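Local coordinates for protein discoidin-2 (Dictyostelium discoideum, PDB 2VM9) that binds galactose and N-acetylgalactosamine as a homotrimeric lectin and may take part in forming the spore coat, at residues 60-65 with 135-140. Residues are numbered along the deposited sequence; the frame is centred on the assembly and turned at random.
Sequences NQFIVA and AIHPQT
Ile-63 and Ile-136 form an antiparallel hydrogen-bonded pair where two neighbouring strands of the discoidin (F5/8 type C) beta-sandwich meet; the axes of 63-65 and 135-140 approach to 4.8 Å and run at 166°. Ile-63 N donates to Ile-136 O (3.1 Å), and Ile-136 N returns a bond to Ile-63 O (3.0 Å). Val-64 and Ala-135 follow as a non-hydrogen-bonded pair. Toward Gln-61 the direct ladder gives way to water: Pro-138 has no N-H to give Gln-61 O, and its CD lies 3.3 Å from that oxygen instead. One water accepts from Gln-61 N and donates to Pro-138 O; a second donates to Gln-61 O and sits in plane at the edge of the His-137 ring, on ND1. Strands 17-20 and 87-96 flank the pair in the sheet. On the inner face, Ile-63 CB meets Ile-136 CG2, and both isoleucines pack on Trp-149 of the opposing sheet. The other face carries Phe-62, Val-64, Ala-135 and His-137; there Val-64 also packs on Ala-14 of a second subunit. Phe-62 and His-137 point the same way, side by side, with ring planes inclined at 41°. CG of His-137 stands beside the backbone N (chi1 -83°), and Phe-62 CB makes a CH-pi contact over the centre of the imidazole, 3.7 Å from its centroid, while His-137 CE1 reaches Phe-62 CD2 at 3.7 Å.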
loop_
_atom_site.group_PDB
_atom_site.type_symbol
_atom_site.label_atom_id
_atom_site.label_comp_id
_atom_site.label_asym_id
_atom_site.label_seq_id
_atom_site.Cartn_x
_atom_site.Cartn_y
_atom_site.Cartn_z
ATOM N N ASN A 60 23.791 -22.117 0.279
ATOM C CA ASN A 60 22.358 -22.017 0.603
ATOM C C ASN A 60 21.972 -20.815 1.473
ATOM O O ASN A 60 20.829 -20.739 1.955
ATOM C CB ASN A 60 21.962 -23.297 1.345
ATOM C CG ASN A 60 22.231 -24.524 0.505
ATOM O OD1 ASN A 60 21.858 -24.557 -0.668
ATOM N ND2 ASN A 60 22.918 -25.504 1.079
ATOM N N GLN A 61 22.924 -19.918 1.724
ATOM C CA GLN A 61 22.648 -18.755 2.585
ATOM C C GLN A 61 22.018 -17.642 1.752
ATOM O O GLN A 61 22.130 -17.636 0.530
ATOM C CB GLN A 61 23.946 -18.247 3.233
ATOM C CG GLN A 61 24.655 -19.360 4.025
ATOM C CD GLN A 61 23.736 -19.954 5.073
ATOM O OE1 GLN A 61 23.226 -19.246 5.964
ATOM N NE2 GLN A 61 23.486 -21.259 4.963
ATOM N N PHE A 62 21.355 -16.699 2.415
ATOM C CA PHE A 62 20.677 -15.625 1.685
ATOM C C PHE A 62 20.272 -14.534 2.635
ATOM O O PHE A 62 20.218 -14.758 3.841
ATOM C CB PHE A 62 19.386 -16.147 0.974
ATOM C CG PHE A 62 18.429 -16.879 1.912
ATOM C CD1 PHE A 62 17.581 -16.160 2.751
ATOM C CD2 PHE A 62 18.377 -18.269 1.916
ATOM C CE1 PHE A 62 16.703 -16.836 3.645
ATOM C CE2 PHE A 62 17.513 -18.969 2.778
ATOM C CZ PHE A 62 16.682 -18.239 3.669
ATOM N N ILE A 63 19.939 -13.375 2.069
ATOM C CA ILE A 63 19.072 -12.420 2.765
ATOM C C ILE A 63 17.887 -12.176 1.844
ATOM O O ILE A 63 18.068 -11.915 0.646
ATOM C CB ILE A 63 19.748 -11.064 3.067
ATOM C CG1 ILE A 63 21.084 -11.235 3.802
ATOM C CG2 ILE A 63 18.775 -10.146 3.877
ATOM C CD1 ILE A 63 21.830 -9.918 3.951
ATOM N N VAL A 64 16.691 -12.265 2.411
ATOM C CA VAL A 64 15.458 -11.884 1.729
ATOM C C VAL A 64 15.115 -10.470 2.164
ATOM O O VAL A 64 15.191 -10.160 3.356
ATOM C CB VAL A 64 14.268 -12.787 2.130
ATOM C CG1 VAL A 64 13.014 -12.373 1.344
ATOM C CG2 VAL A 64 14.605 -14.245 1.911
ATOM N N ALA A 65 14.767 -9.630 1.189
ATOM C CA ALA A 65 14.287 -8.265 1.434
ATOM C C ALA A 65 12.868 -8.174 0.910
ATOM O O ALA A 65 12.609 -8.559 -0.242
ATOM C CB ALA A 65 15.177 -7.283 0.737
ATOM N N ALA A 135 15.839 -11.822 -3.053
ATOM C CA ALA A 135 16.797 -12.469 -2.139
ATOM C C ALA A 135 18.137 -12.538 -2.839
ATOM O O ALA A 135 18.203 -12.950 -4.017
ATOM C CB ALA A 135 16.339 -13.898 -1.781
ATOM N N ILE A 136 19.188 -12.160 -2.107
ATOM C CA ILE A 136 20.558 -12.371 -2.549
ATOM C C ILE A 136 21.024 -13.720 -2.013
ATOM O O ILE A 136 20.834 -14.029 -0.822
ATOM C CB ILE A 136 21.477 -11.187 -2.132
ATOM C CG1 ILE A 136 22.900 -11.392 -2.669
ATOM C CG2 ILE A 136 21.452 -10.950 -0.587
ATOM C CD1 ILE A 136 23.760 -10.129 -2.623
ATOM N N HIS A 137 21.582 -14.533 -2.916
ATOM C CA HIS A 137 21.986 -15.917 -2.622
ATOM C C HIS A 137 23.481 -16.057 -2.927
ATOM O O HIS A 137 23.855 -16.397 -4.053
ATOM C CB HIS A 137 21.159 -16.876 -3.495
ATOM C CG HIS A 137 19.805 -17.183 -2.925
ATOM N ND1 HIS A 137 19.550 -18.331 -2.198
ATOM C CD2 HIS A 137 18.633 -16.500 -2.973
ATOM C CE1 HIS A 137 18.274 -18.346 -1.829
ATOM N NE2 HIS A 137 17.698 -17.244 -2.282
ATOM N N PRO A 138 24.343 -15.706 -1.950
ATOM C CA PRO A 138 25.793 -15.835 -2.141
ATOM C C PRO A 138 26.158 -17.233 -2.623
ATOM O O PRO A 138 25.606 -18.237 -2.128
ATOM C CB PRO A 138 26.346 -15.608 -0.733
ATOM C CG PRO A 138 25.350 -14.564 -0.158
ATOM C CD PRO A 138 24.015 -15.163 -0.613
ATOM N N GLN A 139 27.052 -17.292 -3.609
ATOM C CA GLN A 139 27.491 -18.590 -4.115
ATOM C C GLN A 139 28.915 -18.919 -3.715
ATOM O O GLN A 139 29.215 -20.063 -3.413
ATOM C CB GLN A 139 27.383 -18.650 -5.642
ATOM C CG GLN A 139 25.939 -18.512 -6.103
ATOM C CD GLN A 139 25.054 -19.653 -5.608
ATOM O OE1 GLN A 139 25.282 -20.817 -5.962
ATOM N NE2 GLN A 139 24.040 -19.329 -4.779
ATOM N N THR A 140 29.806 -17.930 -3.800
ATOM C CA THR A 140 31.205 -18.143 -3.434
ATOM C C THR A 140 31.645 -16.948 -2.563
ATOM O O THR A 140 31.030 -15.875 -2.600
ATOM C CB THR A 140 32.112 -18.227 -4.684
ATOM O OG1 THR A 140 31.955 -17.041 -5.484
ATOM C CG2 THR A 140 31.761 -19.467 -5.558
HETATM O O HOH W 1 25.302 -19.090 0.380
HETATM O O HOH W 2 22.017 -19.415 -1.519
#